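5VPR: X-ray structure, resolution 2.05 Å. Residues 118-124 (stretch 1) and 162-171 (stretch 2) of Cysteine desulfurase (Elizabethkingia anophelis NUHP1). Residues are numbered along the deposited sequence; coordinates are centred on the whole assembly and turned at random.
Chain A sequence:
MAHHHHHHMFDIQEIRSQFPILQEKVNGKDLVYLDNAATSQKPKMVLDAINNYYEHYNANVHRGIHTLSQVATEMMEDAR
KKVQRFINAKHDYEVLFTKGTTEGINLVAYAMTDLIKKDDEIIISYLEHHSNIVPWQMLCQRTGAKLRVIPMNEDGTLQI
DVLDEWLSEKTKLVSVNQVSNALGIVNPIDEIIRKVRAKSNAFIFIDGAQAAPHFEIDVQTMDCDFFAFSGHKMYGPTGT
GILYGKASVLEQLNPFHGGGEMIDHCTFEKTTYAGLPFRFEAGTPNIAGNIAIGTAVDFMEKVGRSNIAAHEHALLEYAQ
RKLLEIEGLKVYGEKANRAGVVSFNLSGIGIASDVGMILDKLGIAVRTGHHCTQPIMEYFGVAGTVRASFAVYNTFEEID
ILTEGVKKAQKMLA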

ATOM      1  N   LYS A 118     -26.761   4.520  17.819  1.00 99.96           N
ATOM      2  CA  LYS A 118     -27.381   5.682  17.183  1.00106.19           C
ATOM      3  C   LYS A 118     -26.567   6.968  17.281  1.00101.19           C
ATOM      4  O   LYS A 118     -26.862   7.915  16.546  1.00108.72           O
ATOM      5  CB  LYS A 118     -28.768   5.925  17.784  1.00112.13           C
ATOM      6  N   ASP A 119     -25.580   7.056  18.170  1.00 90.19           N
ATOM      7  CA  ASP A 119     -24.805   8.291  18.237  1.00 85.49           C
ATOM      8  C   ASP A 119     -23.334   8.023  18.521  1.00 76.94           C
ATOM      9  O   ASP A 119     -22.644   8.869  19.104  1.00 72.39           O
ATOM     10  CB  ASP A 119     -25.380   9.254  19.278  1.00 91.32           C
ATOM     11  CG  ASP A 119     -26.154  10.405  18.647  1.00 94.59           C
ATOM     12  OD1 ASP A 119     -25.675  10.964  17.636  1.00 96.10           O
ATOM     13  OD2 ASP A 119     -27.241  10.751  19.157  1.00 98.28           O
ATOM     14  N   ASP A 120     -22.841   6.855  18.115  1.00 74.99           N
ATOM     15  CA  ASP A 120     -21.421   6.556  18.184  1.00 73.49           C
ATOM     16  C   ASP A 120     -20.667   7.367  17.133  1.00 69.26           C
ATOM     17  O   ASP A 120     -21.259   8.035  16.283  1.00 67.29           O
ATOM     18  CB  ASP A 120     -21.184   5.059  17.991  1.00 71.36           C
ATOM     19  CG  ASP A 120     -21.808   4.227  19.097  1.00 73.19           C
ATOM     20  OD1 ASP A 120     -22.038   4.785  20.193  1.00 72.47           O
ATOM     21  OD2 ASP A 120     -22.061   3.021  18.876  1.00 65.91           O
ATOM     22  N   GLU A 121     -19.338   7.312  17.198  1.00 66.74           N
ATOM     23  CA  GLU A 121     -18.497   8.130  16.334  1.00 57.56           C
ATOM     24  C   GLU A 121     -17.424   7.280  15.666  1.00 57.35           C
ATOM     25  O   GLU A 121     -16.894   6.338  16.268  1.00 55.64           O
ATOM     26  CB  GLU A 121     -17.859   9.282  17.128  1.00 63.73           C
ATOM     27  CG  GLU A 121     -18.876  10.127  17.887  1.00 64.88           C
ATOM     28  CD  GLU A 121     -18.275  11.369  18.514  1.00 73.08           C
ATOM     29  OE1 GLU A 121     -19.051  12.228  18.982  1.00 78.45           O
ATOM     30  OE2 GLU A 121     -17.033  11.492  18.541  1.00 74.86           O
ATOM     31  N   ILE A 122     -17.135   7.612  14.403  1.00 52.77           N
ATOM     32  CA  ILE A 122     -16.084   6.996  13.599  1.00 51.17           C
ATOM     33  C   ILE A 122     -15.114   8.100  13.198  1.00 58.05           C
ATOM     34  O   ILE A 122     -15.538   9.150  12.700  1.00 59.25           O
ATOM     35  CB  ILE A 122     -16.655   6.307  12.341  1.00 60.95           C
ATOM     36  CG1 ILE A 122     -17.711   5.263  12.707  1.00 70.51           C
ATOM     37  CG2 ILE A 122     -15.546   5.676  11.523  1.00 57.29           C
ATOM     38  CD1 ILE A 122     -17.212   4.193  13.636  1.00 73.99           C
ATOM     39  N   ILE A 123     -13.821   7.871  13.410  1.00 56.58           N
ATOM     40  CA  ILE A 123     -12.782   8.840  13.074  1.00 50.10           C
ATOM     41  C   ILE A 123     -11.936   8.264  11.946  1.00 53.82           C
ATOM     42  O   ILE A 123     -11.463   7.124  12.036  1.00 49.70           O
ATOM     43  CB  ILE A 123     -11.914   9.193  14.298  1.00 42.87           C
ATOM     44  CG1 ILE A 123     -12.772   9.789  15.417  1.00 42.53           C
ATOM     45  CG2 ILE A 123     -10.827  10.154  13.892  1.00 42.72           C
ATOM     46  CD1 ILE A 123     -11.989  10.184  16.691  1.00 43.94           C
ATOM     47  N   ILE A 124     -11.754   9.044  10.878  1.00 51.10           N
ATOM     48  CA  ILE A 124     -10.926   8.638   9.754  1.00 49.30           C
ATOM     49  C   ILE A 124      -9.936   9.752   9.447  1.00 53.48           C
ATOM     50  O   ILE A 124     -10.136  10.917   9.802  1.00 63.40           O
ATOM     51  CB  ILE A 124     -11.759   8.299   8.495  1.00 56.88           C
ATOM     52  CG1 ILE A 124     -12.483   9.549   7.983  1.00 57.00           C
ATOM     53  CG2 ILE A 124     -12.751   7.181   8.785  1.00 52.95           C
ATOM     54  CD1 ILE A 124     -13.223   9.328   6.678  1.00 61.74           C
ATOM     55  N   VAL A 162      -6.008  16.620  17.453  1.00 58.56           N
ATOM     56  CA  VAL A 162      -7.458  16.720  17.552  1.00 61.70           C
ATOM     57  C   VAL A 162      -8.047  15.505  18.270  1.00 67.30           C
ATOM     58  O   VAL A 162      -9.112  15.601  18.897  1.00 69.14           O
ATOM     59  CB  VAL A 162      -8.064  16.920  16.149  1.00 65.70           C
ATOM     60  CG1 VAL A 162      -8.291  15.590  15.438  1.00 57.91           C
ATOM     61  CG2 VAL A 162      -9.339  17.715  16.245  1.00 79.14           C
ATOM     62  N   LEU A 163      -7.363  14.355  18.217  1.00 58.18           N
ATOM     63  CA  LEU A 163      -7.850  13.164  18.912  1.00 53.04           C
ATOM     64  C   LEU A 163      -7.971  13.401  20.411  1.00 57.77           C
ATOM     65  O   LEU A 163      -8.830  12.803  21.062  1.00 59.43           O
ATOM     66  CB  LEU A 163      -6.927  11.976  18.637  1.00 54.61           C
ATOM     67  CG  LEU A 163      -6.775  11.574  17.163  1.00 55.40           C
ATOM     68  CD1 LEU A 163      -5.816  10.402  16.992  1.00 48.49           C
ATOM     69  CD2 LEU A 163      -8.128  11.241  16.590  1.00 54.65           C
ATOM     70  N   ASP A 164      -7.132  14.281  20.964  1.00 59.72           N
ATOM     71  CA  ASP A 164      -7.181  14.577  22.393  1.00 65.30           C
ATOM     72  C   ASP A 164      -8.545  15.103  22.820  1.00 68.04           C
ATOM     73  O   ASP A 164      -8.962  14.883  23.963  1.00 75.97           O
ATOM     74  CB  ASP A 164      -6.085  15.580  22.757  1.00 75.56           C
ATOM     75  CG  ASP A 164      -4.694  14.967  22.733  1.00 83.95           C
ATOM     76  OD1 ASP A 164      -4.583  13.733  22.543  1.00 82.43           O
ATOM     77  OD2 ASP A 164      -3.709  15.719  22.905  1.00 86.35           O
ATOM     78  N   GLU A 165      -9.262  15.781  21.921  1.00 69.58           N
ATOM     79  CA  GLU A 165     -10.608  16.269  22.209  1.00 70.05           C
ATOM     80  C   GLU A 165     -11.715  15.359  21.682  1.00 62.02           C
ATOM     81  O   GLU A 165     -12.785  15.292  22.299  1.00 60.07           O
ATOM     82  CB  GLU A 165     -10.790  17.680  21.632  1.00 73.89           C
ATOM     83  N   TRP A 166     -11.484  14.643  20.573  1.00 52.80           N
ATOM     84  CA  TRP A 166     -12.536  13.842  19.948  1.00 55.27           C
ATOM     85  C   TRP A 166     -12.738  12.476  20.603  1.00 59.50           C
ATOM     86  O   TRP A 166     -13.864  11.967  20.622  1.00 62.92           O
ATOM     87  CB  TRP A 166     -12.231  13.613  18.469  1.00 51.24           C
ATOM     88  CG  TRP A 166     -12.319  14.824  17.615  1.00 61.46           C
ATOM     89  CD1 TRP A 166     -12.659  16.087  18.004  1.00 68.09           C
ATOM     90  CD2 TRP A 166     -12.062  14.891  16.208  1.00 63.05           C
ATOM     91  NE1 TRP A 166     -12.622  16.938  16.923  1.00 68.27           N
ATOM     92  CE2 TRP A 166     -12.267  16.225  15.808  1.00 65.77           C
ATOM     93  CE3 TRP A 166     -11.682  13.950  15.247  1.00 63.42           C
ATOM     94  CZ2 TRP A 166     -12.098  16.642  14.489  1.00 62.63           C
ATOM     95  CZ3 TRP A 166     -11.514  14.366  13.936  1.00 62.04           C
ATOM     96  CH2 TRP A 166     -11.725  15.699  13.573  1.00 62.02           C
ATOM     97  N   LEU A 167     -11.681  11.848  21.107  1.00 56.25           N
ATOM     98  CA  LEU A 167     -11.805  10.484  21.612  1.00 50.38           C
ATOM     99  C   LEU A 167     -12.670  10.448  22.868  1.00 50.53           C
ATOM    100  O   LEU A 167     -12.490  11.257  23.781  1.00 52.31           O
ATOM    101  CB  LEU A 167     -10.422   9.902  21.893  1.00 50.65           C
ATOM    102  CG  LEU A 167      -9.578   9.635  20.642  1.00 53.24           C
ATOM    103  CD1 LEU A 167      -8.119   9.353  21.002  1.00 50.79           C
ATOM    104  CD2 LEU A 167     -10.190   8.489  19.836  1.00 44.61           C
ATOM    105  N   SER A 168     -13.614   9.514  22.914  1.00 52.14           N
ATOM    106  CA  SER A 168     -14.487   9.371  24.075  1.00 53.91           C
ATOM    107  C   SER A 168     -15.078   7.960  24.077  1.00 58.57           C
ATOM    108  O   SER A 168     -14.718   7.110  23.250  1.00 51.35           O
ATOM    109  CB  SER A 168     -15.587  10.439  24.064  1.00 55.99           C
ATOM    110  OG  SER A 168     -16.502  10.184  23.004  1.00 65.49           O
ATOM    111  N   GLU A 169     -16.013   7.719  25.008  1.00 52.98           N
ATOM    112  CA  GLU A 169     -16.759   6.464  25.006  1.00 59.02           C
ATOM    113  C   GLU A 169     -17.585   6.293  23.740  1.00 61.89           C
ATOM    114  O   GLU A 169     -18.038   5.181  23.455  1.00 57.98           O
ATOM    115  CB  GLU A 169     -17.688   6.382  26.227  1.00 64.26           C
ATOM    116  CG  GLU A 169     -18.995   7.162  26.075  1.00 63.86           C
ATOM    117  CD  GLU A 169     -18.833   8.667  26.317  1.00 73.40           C
ATOM    118  OE1 GLU A 169     -17.682   9.163  26.333  1.00 69.72           O
ATOM    119  OE2 GLU A 169     -19.865   9.356  26.501  1.00 79.24           O
ATOM    120  N   LYS A 170     -17.805   7.372  22.987  1.00 66.07           N
ATOM    121  CA  LYS A 170     -18.544   7.293  21.736  1.00 68.50           C
ATOM    122  C   LYS A 170     -17.710   6.738  20.587  1.00 59.48           C
ATOM    123  O   LYS A 170     -18.284   6.235  19.613  1.00 54.78           O
ATOM    124  CB  LYS A 170     -19.077   8.679  21.368  1.00 69.85           C
ATOM    125  CG  LYS A 170     -20.122   9.215  22.336  1.00 67.55           C
ATOM    126  CD  LYS A 170     -21.398   8.395  22.236  1.00 74.20           C
ATOM    127  CE  LYS A 170     -22.506   8.975  23.105  1.00 84.47           C
ATOM    128  NZ  LYS A 170     -23.762   8.185  22.982  1.00 86.82           N
ATOM    129  N   THR A 171     -16.381   6.809  20.676  1.00 59.05           N
ATOM    130  CA  THR A 171     -15.517   6.429  19.558  1.00 48.97           C
ATOM    131  C   THR A 171     -15.465   4.914  19.421  1.00 48.36           C
ATOM    132  O   THR A 171     -14.936   4.224  20.298  1.00 54.48           O
ATOM    133  CB  THR A 171     -14.098   6.957  19.749  1.00 45.90           C
ATOM    134  OG1 THR A 171     -14.121   8.309  20.238  1.00 49.64           O
ATOM    135  CG2 THR A 171     -13.354   6.879  18.418  1.00 43.70           C
TER
HETATM  136  O   HOH W   1     -14.663  10.327  18.659  1.00 51.26           O
HETATM  137  O   HOH W   2     -16.900  12.594  21.079  1.00 67.26           O

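The first stretch runs from a loop into a strand at Glu 121, while the second comes off a short helix, bends through a type I turn from Ser 168 to Thr 171, and arrives beside that strand. They meet in parallel register, Glu 121 pairing with Thr 171 at a CA–CA distance of 4.7 Å. A single direct hydrogen bond joins the stretches, from Glu 121 N to Lys 170 O at 2.8 Å. Just beyond it, Thr 171 CA lies 3.6 Å from Glu 121 O in a CA-H...O contact, so the glutamate backbone meets the turn with both its amide and its carbonyl.

The chief bump is Ile 123. Its side chain points toward the second stretch and enters a hollow lined by the helix and the segment that follows it. With chi1 in m and chi2 in t, the side chain is extended, and its CD1 tip reaches 3.9 Å from Trp 166 CB, 4.0 Å from Leu 167 CD2 and 4.0 Å from Thr 171 CG2. Ile 123 CG2 and CD1 each lie 4.0 Å from Leu 163 CD2, and Ile 123 CG2 is 4.1 Å from Trp 166 CE3, so both branches share the hollow; branching at CB gives the breadth to fill it. The indole is met at its edge, near the ring plane, by Ile 123 CD1. Leu 167 points away at CB, yet its end comes back to help close the pocket. Ile 122 and Ile 124, by contrast, point away from the second stretch, as alternation along a strand requires.

Thr 171 suits a place between oily and polar surroundings. Its methyl packs against Ile 123, while its hydroxyl accepts a hydrogen bond from Ser 168 N (N to OG1, 3.0 Å) and donates one to water 1 (OG1 to O, 2.6 Å). The turn is braced further by Lys 170 N, which donates to Ser 168 OG at 3.1 Å.

Glu 121 extends its carboxylate toward the end of the helix, where the chain leaves helical geometry at Leu 167. Glu 121 OE2 and Trp 166 O are 3.8 Å apart, and two acceptors need donors between them. Water 1 supplies both, donating to Glu 121 OE2 at 2.6 Å and to Trp 166 O at 2.7 Å; water 2 bridges the same atoms at 2.8 and 3.1 Å.

Lys 170, partly exposed, lays its long aliphatic chain along the loop: its CB is 3.8 Å from Glu 121 CG, and its CD is 3.4 Å from Asp 119 O. Flexible methylenes suit this covering role.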